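Local coordinates for benzoate 1,2-dioxygenase beta subunit (Burkholderia mallei ATCC 23344, PDB 3E99), which forms the beta subunit of benzoate 1,2-dioxygenase, which dihydroxylates the aromatic ring of benzoate, probably in a structural role, at residues L30-M41 and S59-E70; S125-A133 and S145-D153. All blocks are in the same frame, centred on the assembly; numbering follows the deposited sequence.

Overall arrangement
Contacts 1 and 2 are two strand pairings of the same curved sheet, their centres about 14 Å apart. Contact 1 pairs strand 59-63, one of the two outermost within the chain, with 37-42 and runs on into helix 66-82; contact 2 is the hairpin of strands 122-135 and 142-150. The two pairings lie side by side, joined by the parallel neighbours 37-42 and 142-150: W40 N lies 2.8 Å from K146 O, and V38 O 2.8 Å from K146 N, both probable hydrogen bonds. Y33 of contact 1 and K146 of contact 2 also meet through OH and NZ, beside E17 of helix 7-22. At the far end of the hairpin, K151 and D153 of contact 2 reach a second subunit.

Contact 1. Residues L30-M41 and S59-E70; sequences LDCYRADAVFWM and SLIYYPNRQGLE
R66, at the start of helix 66-82, lies along the corner that segment 30-41 makes before its long strand. Its CB sits 3.2 Å from A35 O, the same oxygen that takes the hydrogen bond of R66 N. CG and CD pass along Y33 CB, R66 CD at 3.7 Å from Y33 CB. A bend at chi3 (81°) then turns the guanidinium across the L30-Y33 turn, with L30 CB over one of its faces. R66 NH1 gives a hydrogen bond to Y33 O at 3.1 Å. The same nitrogen forms a long salt bridge with D31 OD1. NE and NH2 both grip OE2 of E70, one helical turn on, so the guanidinium is held on two sides.

Further along the helix, L69 forks beneath two rings: CD1 lies over a face of Y33, 4.2 Å from the ring centroid, and CD2 over a face of F39.

Past the corner the two segments pair as antiparallel strands. F39 and Y63 exchange backbone hydrogen bonds on the face they share with M41 and I61. On the face of W40 and Y62, the two rings meet offset edge-to-face, Y62 giving the edge, planes at 88°, while W40 NE1 donates to S59 OG at 2.8 Å. M41 CE touches L60 CB at 3.5 Å. M41 N donates to I61 O, and M41 O accepts from I61 N and, weakly, from L60 N: L60 and I61 both face M41, a classic beta bulge in an NTF2-like sheet.

Contact 2. Residues S125-A133 and S145-D153; sequences SYFGMSRYA and SKYVVLKND
S125 O and F127 N are both held by the amide of N152, at the open end of an antiparallel beta hairpin in the NTF2-like sheet. N152 ND2 donates to S125 O at 2.9 Å, from above that carbonyl plane, and OD1 accepts from F127 N. The Y126 ring has CD1 of L150 at its edge. With CG wedged between backbone N and carbonyl carbon (chi1 71°), the F127 ring swings over to N152, nearly parallel to its amide, planes 18° apart; F127 CE1 lies 3.5 Å from N152 CB, and F127 CE2 meets K151 CB. Beyond them, K151 NZ bonds to T90 O of the second subunit.

G128 CA makes a CA-H...O contact with V149 O at 3.1 Å. M129 and V149 then exchange backbone hydrogen bonds, and SE of selenomethionine M129 packs on V149 CG2 at 4.0 Å. S130 OG rests against V148 CG2 on the opposite face.

R131 pairs with Y147 in the same way as M129 with V149; R131 NH1 comes 4.0 Å from Y147 CD2, the two planes 24° apart, and NE forms a salt bridge with E100. Y132 and K146 run side by side, the extended lysine keeping K146 CD 3.3 Å from Y132 CE1 until K146 NZ donates to Y132 OH at 2.8 Å, an oxygen also hydrogen-bonded to E17 OE1.

Contact 1. Residues L30-M41 and S59-E70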
loop_
_atom_site.group_PDB
_atom_site.type_symbol
_atom_site.label_atom_id
_atom_site.label_comp_id
_atom_site.label_asym_id
_atom_site.label_seq_id
_atom_site.Cartn_x
_atom_site.Cartn_y
_atom_site.Cartn_z
ATOM N N LEU A 30 14.548 9.280 15.830
ATOM C CA LEU A 30 15.443 10.400 15.614
ATOM C C LEU A 30 16.754 9.920 15.090
ATOM O O LEU A 30 17.375 10.624 14.315
ATOM C CB LEU A 30 15.668 11.220 16.905
ATOM C CG LEU A 30 14.491 12.111 17.295
ATOM C CD1 LEU A 30 14.520 12.506 18.800
ATOM C CD2 LEU A 30 14.341 13.320 16.363
ATOM N N ASP A 31 17.203 8.743 15.528
ATOM C CA ASP A 31 18.487 8.218 15.047
ATOM C C ASP A 31 18.482 7.752 13.603
ATOM O O ASP A 31 19.533 7.412 13.088
ATOM C CB ASP A 31 18.995 7.082 15.931
ATOM C CG ASP A 31 19.701 7.583 17.172
ATOM O OD1 ASP A 31 20.201 8.741 17.176
ATOM O OD2 ASP A 31 19.744 6.797 18.139
ATOM N N CYS A 32 17.328 7.759 12.940
ATOM C CA CYS A 32 17.283 7.500 11.496
ATOM C C CYS A 32 17.628 8.743 10.707
ATOM O O CYS A 32 17.718 8.660 9.461
ATOM C CB CYS A 32 15.875 7.035 11.055
ATOM S SG CYS A 32 15.352 5.507 11.811
ATOM N N TYR A 33 17.788 9.875 11.413
ATOM C CA TYR A 33 18.056 11.174 10.804
ATOM C C TYR A 33 19.455 11.683 11.126
ATOM O O TYR A 33 19.889 11.647 12.270
ATOM C CB TYR A 33 17.030 12.247 11.221
ATOM C CG TYR A 33 15.630 11.982 10.651
ATOM C CD1 TYR A 33 14.803 11.016 11.204
ATOM C CD2 TYR A 33 15.146 12.706 9.564
ATOM C CE1 TYR A 33 13.525 10.776 10.691
ATOM C CE2 TYR A 33 13.874 12.487 9.052
ATOM C CZ TYR A 33 13.084 11.493 9.573
ATOM O OH TYR A 33 11.809 11.284 9.041
ATOM N N ARG A 34 20.153 12.148 10.105
ATOM C CA ARG A 34 21.480 12.743 10.313
ATOM C C ARG A 34 21.320 14.046 11.102
ATOM O O ARG A 34 20.331 14.770 10.947
ATOM C CB ARG A 34 22.201 12.966 8.984
ATOM C CG ARG A 34 23.667 12.606 9.078
ATOM C CD ARG A 34 24.344 12.399 7.723
ATOM N NE ARG A 34 24.395 13.636 6.958
ATOM C CZ ARG A 34 25.022 13.748 5.794
ATOM N NH1 ARG A 34 25.611 12.695 5.254
ATOM N NH2 ARG A 34 25.036 14.902 5.156
ATOM N N ALA A 35 22.302 14.375 11.947
ATOM C CA ALA A 35 22.186 15.592 12.755
ATOM C C ALA A 35 21.893 16.834 11.887
ATOM O O ALA A 35 21.200 17.753 12.318
ATOM C CB ALA A 35 23.438 15.789 13.609
ATOM N N ASP A 36 22.386 16.835 10.652
ATOM C CA ASP A 36 22.165 17.951 9.718
ATOM C C ASP A 36 20.977 17.728 8.765
ATOM O O ASP A 36 20.871 18.407 7.747
ATOM C CB ASP A 36 23.426 18.220 8.893
ATOM C CG ASP A 36 23.766 17.101 7.940
ATOM O OD1 ASP A 36 23.318 15.951 8.149
ATOM O OD2 ASP A 36 24.512 17.379 6.982
ATOM N N ALA A 37 20.079 16.807 9.113
ATOM C CA ALA A 37 18.905 16.537 8.279
ATOM C C ALA A 37 18.002 17.761 8.148
ATOM O O ALA A 37 17.717 18.432 9.131
ATOM C CB ALA A 37 18.100 15.344 8.828
ATOM N N VAL A 38 17.554 18.033 6.927
ATOM C CA VAL A 38 16.530 19.037 6.677
ATOM C C VAL A 38 15.208 18.302 6.468
ATOM O O VAL A 38 15.175 17.272 5.794
ATOM C CB VAL A 38 16.821 19.856 5.383
ATOM C CG1 VAL A 38 15.730 20.891 5.153
ATOM C CG2 VAL A 38 18.172 20.535 5.475
ATOM N N PHE A 39 14.141 18.842 7.046
ATOM C CA PHE A 39 12.828 18.206 7.077
ATOM C C PHE A 39 11.856 19.280 6.675
ATOM O O PHE A 39 11.729 20.273 7.357
ATOM C CB PHE A 39 12.531 17.711 8.497
ATOM C CG PHE A 39 11.242 16.931 8.644
ATOM C CD1 PHE A 39 10.009 17.545 8.484
ATOM C CD2 PHE A 39 11.276 15.576 8.983
ATOM C CE1 PHE A 39 8.811 16.810 8.639
ATOM C CE2 PHE A 39 10.091 14.843 9.142
ATOM C CZ PHE A 39 8.862 15.465 8.978
ATOM N N TRP A 40 11.162 19.077 5.569
ATOM C CA TRP A 40 10.363 20.107 4.976
ATOM C C TRP A 40 9.047 19.589 4.416
ATOM O O TRP A 40 9.009 18.761 3.464
ATOM C CB TRP A 40 11.167 20.770 3.877
ATOM C CG TRP A 40 10.451 21.852 3.196
ATOM C CD1 TRP A 40 9.528 22.711 3.739
ATOM C CD2 TRP A 40 10.616 22.243 1.841
ATOM N NE1 TRP A 40 9.104 23.604 2.789
ATOM C CE2 TRP A 40 9.747 23.334 1.610
ATOM C CE3 TRP A 40 11.413 21.777 0.792
ATOM C CZ2 TRP A 40 9.642 23.961 0.363
ATOM C CZ3 TRP A 40 11.293 22.378 -0.467
ATOM C CH2 TRP A 40 10.423 23.471 -0.667
HETATM N N MSE A 41 7.961 20.080 5.002
HETATM C CA MSE A 41 6.646 19.851 4.453
HETATM C C MSE A 41 6.071 21.172 4.051
HETATM O O MSE A 41 5.560 21.877 4.915
HETATM C CB MSE A 41 5.717 19.159 5.453
HETATM C CG MSE A 41 4.308 18.926 4.892
HETATM SE SE MSE A 41 3.232 17.697 6.090
HETATM C CE MSE A 41 3.203 18.766 7.559
ATOM N N SER A 59 5.898 27.129 5.165
ATOM C CA SER A 59 5.773 25.687 5.175
ATOM C C SER A 59 4.819 25.264 6.269
ATOM O O SER A 59 4.564 26.020 7.189
ATOM C CB SER A 59 7.142 25.043 5.418
ATOM O OG SER A 59 8.105 25.540 4.502
ATOM N N LEU A 60 4.296 24.048 6.170
ATOM C CA LEU A 60 3.599 23.421 7.302
ATOM C C LEU A 60 4.618 23.031 8.383
ATOM O O LEU A 60 4.378 23.254 9.579
ATOM C CB LEU A 60 2.765 22.215 6.855
ATOM C CG LEU A 60 1.816 22.535 5.692
ATOM C CD1 LEU A 60 0.977 21.333 5.270
ATOM C CD2 LEU A 60 0.936 23.719 6.049
ATOM N N ILE A 61 5.771 22.499 7.967
ATOM C CA ILE A 61 6.879 22.221 8.877
ATOM C C ILE A 61 8.164 22.495 8.130
ATOM O O ILE A 61 8.291 22.095 6.976
ATOM C CB ILE A 61 6.915 20.735 9.322
ATOM C CG1 ILE A 61 5.634 20.325 10.052
ATOM C CG2 ILE A 61 8.115 20.473 10.198
ATOM C CD1 ILE A 61 5.530 18.851 10.292
ATOM N N TYR A 62 9.111 23.181 8.766
ATOM C CA TYR A 62 10.452 23.268 8.226
ATOM C C TYR A 62 11.479 23.222 9.344
ATOM O O TYR A 62 11.376 23.987 10.302
ATOM C CB TYR A 62 10.619 24.527 7.405
ATOM C CG TYR A 62 12.044 24.701 6.938
ATOM C CD1 TYR A 62 12.582 23.839 6.019
ATOM C CD2 TYR A 62 12.858 25.724 7.439
ATOM C CE1 TYR A 62 13.872 23.953 5.600
ATOM C CE2 TYR A 62 14.176 25.863 7.006
ATOM C CZ TYR A 62 14.668 24.960 6.088
ATOM O OH TYR A 62 15.953 25.019 5.633
ATOM N N TYR A 63 12.450 22.312 9.243
ATOM C CA TYR A 63 13.599 22.295 10.140
ATOM C C TYR A 63 14.857 22.211 9.333
ATOM O O TYR A 63 14.974 21.313 8.474
ATOM C CB TYR A 63 13.555 21.103 11.087
ATOM C CG TYR A 63 12.346 21.098 11.970
ATOM C CD1 TYR A 63 12.080 22.163 12.805
ATOM C CD2 TYR A 63 11.457 20.041 11.961
ATOM C CE1 TYR A 63 10.989 22.161 13.599
ATOM C CE2 TYR A 63 10.369 20.037 12.727
ATOM C CZ TYR A 63 10.134 21.100 13.558
ATOM O OH TYR A 63 9.045 21.109 14.357
ATOM N N PRO A 64 15.792 23.149 9.572
ATOM C CA PRO A 64 17.034 23.183 8.826
ATOM C C PRO A 64 18.073 22.209 9.327
ATOM O O PRO A 64 19.102 22.008 8.677
ATOM C CB PRO A 64 17.507 24.614 9.016
ATOM C CG PRO A 64 17.015 24.986 10.353
ATOM C CD PRO A 64 15.705 24.272 10.523
ATOM N N ASN A 65 17.815 21.613 10.486
ATOM C CA ASN A 65 18.660 20.537 10.976
ATOM C C ASN A 65 17.839 19.698 11.909
ATOM O O ASN A 65 16.678 19.985 12.141
ATOM C CB ASN A 65 19.905 21.109 11.655
ATOM C CG ASN A 65 19.564 22.099 12.708
ATOM O OD1 ASN A 65 18.674 21.871 13.506
ATOM N ND2 ASN A 65 20.257 23.240 12.704
ATOM N N ARG A 66 18.439 18.655 12.452
ATOM C CA ARG A 66 17.683 17.748 13.288
ATOM C C ARG A 66 17.256 18.340 14.642
ATOM O O ARG A 66 16.280 17.918 15.207
ATOM C CB ARG A 66 18.475 16.498 13.540
ATOM C CG ARG A 66 17.567 15.319 13.896
ATOM C CD ARG A 66 18.389 14.112 14.089
ATOM N NE ARG A 66 18.944 14.138 15.415
ATOM C CZ ARG A 66 19.536 13.110 16.006
ATOM N NH1 ARG A 66 19.703 11.961 15.370
ATOM N NH2 ARG A 66 19.965 13.237 17.256
ATOM N N GLN A 67 17.975 19.319 15.160
ATOM C CA GLN A 67 17.588 19.888 16.434
ATOM C C GLN A 67 16.099 20.222 16.495
ATOM O O GLN A 67 15.458 19.971 17.495
ATOM C CB GLN A 67 18.404 21.145 16.751
ATOM C CG GLN A 67 18.029 21.821 18.080
ATOM C CD GLN A 67 18.921 22.982 18.366
ATOM O OE1 GLN A 67 20.123 22.851 18.315
ATOM N NE2 GLN A 67 18.339 24.135 18.662
ATOM N N GLY A 68 15.542 20.793 15.439
ATOM C CA GLY A 68 14.127 21.136 15.432
ATOM C C GLY A 68 13.268 19.899 15.632
ATOM O O GLY A 68 12.251 19.946 16.321
ATOM N N LEU A 69 13.681 18.780 15.042
ATOM C CA LEU A 69 12.935 17.533 15.190
ATOM C C LEU A 69 13.051 17.003 16.613
ATOM O O LEU A 69 12.100 16.412 17.110
ATOM C CB LEU A 69 13.432 16.448 14.234
ATOM C CG LEU A 69 13.027 16.558 12.765
ATOM C CD1 LEU A 69 13.649 15.411 11.983
ATOM C CD2 LEU A 69 11.507 16.573 12.626
ATOM N N GLU A 70 14.229 17.172 17.219
ATOM C CA GLU A 70 14.471 16.738 18.608
ATOM C C GLU A 70 13.547 17.502 19.515
ATOM O O GLU A 70 12.927 16.950 20.425
ATOM C CB GLU A 70 15.927 16.970 19.010
ATOM C CG GLU A 70 16.945 16.044 18.261
ATOM C CD GLU A 70 18.345 16.574 18.286
ATOM O OE1 GLU A 70 18.726 17.214 19.276
ATOM O OE2 GLU A 70 19.077 16.367 17.306
HETATM O O HOH W 1 21.037 19.386 14.726
HETATM O O HOH W 2 21.430 20.836 8.139
HETATM O O HOH W 3 15.441 17.911 10.506
#

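Contact 2. Residues S125-A133 and S145-D153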
loop_
_atom_site.group_PDB
_atom_site.type_symbol
_atom_site.label_atom_id
_atom_site.label_comp_id
_atom_site.label_asym_id
_atom_site.label_seq_id
_atom_site.Cartn_x
_atom_site.Cartn_y
_atom_site.Cartn_z
ATOM N N SER A 125 -7.201 9.875 7.821
ATOM C CA SER A 125 -6.218 9.517 6.769
ATOM C C SER A 125 -5.420 10.757 6.411
ATOM O O SER A 125 -5.985 11.849 6.309
ATOM C CB SER A 125 -6.842 9.041 5.428
ATOM O OG SER A 125 -7.238 7.712 5.445
ATOM N N TYR A 126 -4.131 10.561 6.184
ATOM C CA TYR A 126 -3.230 11.547 5.640
ATOM C C TYR A 126 -2.546 10.848 4.491
ATOM O O TYR A 126 -2.171 9.706 4.627
ATOM C CB TYR A 126 -2.191 11.928 6.674
ATOM C CG TYR A 126 -2.799 12.460 7.935
ATOM C CD1 TYR A 126 -3.061 13.801 8.076
ATOM C CD2 TYR A 126 -3.167 11.595 8.970
ATOM C CE1 TYR A 126 -3.644 14.291 9.249
ATOM C CE2 TYR A 126 -3.770 12.061 10.114
ATOM C CZ TYR A 126 -3.993 13.407 10.258
ATOM O OH TYR A 126 -4.585 13.861 11.419
ATOM N N PHE A 127 -2.406 11.520 3.359
ATOM C CA PHE A 127 -1.758 10.891 2.234
ATOM C C PHE A 127 -1.023 11.891 1.385
ATOM O O PHE A 127 -1.296 13.076 1.441
ATOM C CB PHE A 127 -2.749 10.098 1.422
ATOM C CG PHE A 127 -3.733 10.940 0.628
ATOM C CD1 PHE A 127 -4.938 11.325 1.197
ATOM C CD2 PHE A 127 -3.482 11.284 -0.683
ATOM C CE1 PHE A 127 -5.857 12.065 0.478
ATOM C CE2 PHE A 127 -4.413 12.030 -1.408
ATOM C CZ PHE A 127 -5.586 12.423 -0.793
ATOM N N GLY A 128 -0.038 11.399 0.651
ATOM C CA GLY A 128 0.734 12.243 -0.220
ATOM C C GLY A 128 1.975 11.569 -0.746
ATOM O O GLY A 128 2.009 10.325 -0.893
HETATM N N MSE A 129 2.970 12.395 -1.076
HETATM C CA MSE A 129 4.223 11.935 -1.645
HETATM C C MSE A 129 5.361 12.447 -0.782
HETATM O O MSE A 129 5.243 13.483 -0.100
HETATM C CB MSE A 129 4.315 12.480 -3.067
HETATM C CG MSE A 129 5.612 12.358 -3.721
HETATM SE SE MSE A 129 6.680 13.943 -3.371
HETATM C CE MSE A 129 7.954 13.205 -4.182
ATOM N N SER A 130 6.464 11.725 -0.802
ATOM C CA SER A 130 7.657 12.153 -0.124
ATOM C C SER A 130 8.872 11.874 -0.978
ATOM O O SER A 130 8.833 10.947 -1.806
ATOM C CB SER A 130 7.779 11.446 1.246
ATOM O OG SER A 130 6.855 12.001 2.149
ATOM N N ARG A 131 9.897 12.728 -0.816
ATOM C CA ARG A 131 11.224 12.540 -1.359
ATOM C C ARG A 131 12.234 12.487 -0.222
ATOM O O ARG A 131 12.294 13.357 0.637
ATOM C CB ARG A 131 11.588 13.655 -2.361
ATOM C CG ARG A 131 12.926 13.466 -3.006
ATOM C CD ARG A 131 13.188 14.447 -4.160
ATOM N NE ARG A 131 12.344 14.123 -5.312
ATOM C CZ ARG A 131 11.259 14.817 -5.702
ATOM N NH1 ARG A 131 10.880 15.910 -5.068
ATOM N NH2 ARG A 131 10.565 14.397 -6.745
ATOM N N TYR A 132 13.013 11.420 -0.190
ATOM C CA TYR A 132 14.076 11.263 0.792
ATOM C C TYR A 132 15.447 11.213 0.091
ATOM O O TYR A 132 15.586 10.558 -0.930
ATOM C CB TYR A 132 13.909 9.959 1.556
ATOM C CG TYR A 132 12.949 9.901 2.719
ATOM C CD1 TYR A 132 11.781 10.650 2.752
ATOM C CD2 TYR A 132 13.135 8.919 3.713
ATOM C CE1 TYR A 132 10.891 10.524 3.818
ATOM C CE2 TYR A 132 12.227 8.744 4.740
ATOM C CZ TYR A 132 11.126 9.554 4.809
ATOM O OH TYR A 132 10.245 9.382 5.856
ATOM N N ALA A 133 16.444 11.896 0.653
ATOM C CA ALA A 133 17.860 11.598 0.395
ATOM C C ALA A 133 18.411 10.928 1.637
ATOM O O ALA A 133 18.294 11.478 2.745
ATOM C CB ALA A 133 18.646 12.874 0.099
ATOM N N SER A 145 17.858 14.459 3.909
ATOM C CA SER A 145 16.780 15.390 3.565
ATOM C C SER A 145 15.436 14.663 3.418
ATOM O O SER A 145 15.369 13.616 2.804
ATOM C CB SER A 145 17.125 16.139 2.262
ATOM O OG SER A 145 15.964 16.659 1.610
ATOM N N LYS A 146 14.378 15.234 4.003
ATOM C CA LYS A 146 13.020 14.767 3.856
ATOM C C LYS A 146 12.094 15.898 3.396
ATOM O O LYS A 146 12.014 16.961 3.999
ATOM C CB LYS A 146 12.532 14.125 5.147
ATOM C CG LYS A 146 11.037 13.776 5.173
ATOM C CD LYS A 146 10.781 12.812 6.246
ATOM C CE LYS A 146 9.265 12.603 6.472
ATOM N NZ LYS A 146 9.057 11.419 7.399
ATOM N N TYR A 147 11.389 15.633 2.295
ATOM C CA TYR A 147 10.445 16.535 1.687
ATOM C C TYR A 147 9.127 15.777 1.596
ATOM O O TYR A 147 9.088 14.659 1.051
ATOM C CB TYR A 147 10.931 16.867 0.281
ATOM C CG TYR A 147 9.991 17.680 -0.556
ATOM C CD1 TYR A 147 9.855 19.043 -0.347
ATOM C CD2 TYR A 147 9.273 17.093 -1.586
ATOM C CE1 TYR A 147 9.032 19.804 -1.132
ATOM C CE2 TYR A 147 8.432 17.849 -2.379
ATOM C CZ TYR A 147 8.312 19.200 -2.152
ATOM O OH TYR A 147 7.471 19.947 -2.961
ATOM N N VAL A 148 8.070 16.381 2.120
ATOM C CA VAL A 148 6.770 15.741 2.234
ATOM C C VAL A 148 5.727 16.644 1.645
ATOM O O VAL A 148 5.565 17.776 2.094
ATOM C CB VAL A 148 6.356 15.498 3.699
ATOM C CG1 VAL A 148 4.970 14.812 3.760
ATOM C CG2 VAL A 148 7.372 14.700 4.436
ATOM N N VAL A 149 5.017 16.128 0.672
ATOM C CA VAL A 149 3.830 16.752 0.083
ATOM C C VAL A 149 2.566 16.086 0.647
ATOM O O VAL A 149 2.262 14.893 0.370
ATOM C CB VAL A 149 3.923 16.646 -1.464
ATOM C CG1 VAL A 149 2.689 17.229 -2.188
ATOM C CG2 VAL A 149 5.208 17.341 -1.907
ATOM N N LEU A 150 1.852 16.847 1.485
ATOM C CA LEU A 150 0.562 16.411 2.016
ATOM C C LEU A 150 -0.515 16.822 1.059
ATOM O O LEU A 150 -0.773 18.020 0.839
ATOM C CB LEU A 150 0.283 17.028 3.362
ATOM C CG LEU A 150 -1.061 16.733 4.011
ATOM C CD1 LEU A 150 -1.125 15.305 4.450
ATOM C CD2 LEU A 150 -1.235 17.689 5.157
ATOM N N LYS A 151 -1.189 15.836 0.498
ATOM C CA LYS A 151 -2.210 16.141 -0.469
ATOM C C LYS A 151 -3.566 16.516 0.108
ATOM O O LYS A 151 -4.267 17.322 -0.491
ATOM C CB LYS A 151 -2.317 15.055 -1.535
ATOM C CG LYS A 151 -1.126 15.048 -2.490
ATOM C CD LYS A 151 -1.240 14.005 -3.584
ATOM C CE LYS A 151 -0.081 14.181 -4.560
ATOM N NZ LYS A 151 -0.039 13.230 -5.679
ATOM N N ASN A 152 -3.943 15.964 1.257
ATOM C CA ASN A 152 -5.215 16.337 1.851
ATOM C C ASN A 152 -4.940 17.299 2.984
ATOM O O ASN A 152 -4.989 16.953 4.152
ATOM C CB ASN A 152 -6.065 15.118 2.262
ATOM C CG ASN A 152 -5.421 14.265 3.332
ATOM O OD1 ASN A 152 -4.215 13.980 3.320
ATOM N ND2 ASN A 152 -6.220 13.861 4.264
ATOM N N ASP A 153 -4.569 18.507 2.602
ATOM C CA ASP A 153 -4.029 19.459 3.560
ATOM C C ASP A 153 -5.098 20.222 4.355
ATOM O O ASP A 153 -4.826 20.628 5.481
ATOM C CB ASP A 153 -3.045 20.426 2.891
ATOM C CG ASP A 153 -3.679 21.282 1.848
ATOM O OD1 ASP A 153 -4.583 20.794 1.126
ATOM O OD2 ASP A 153 -3.260 22.447 1.740
HETATM O O HOH W 4 14.465 15.377 0.072
#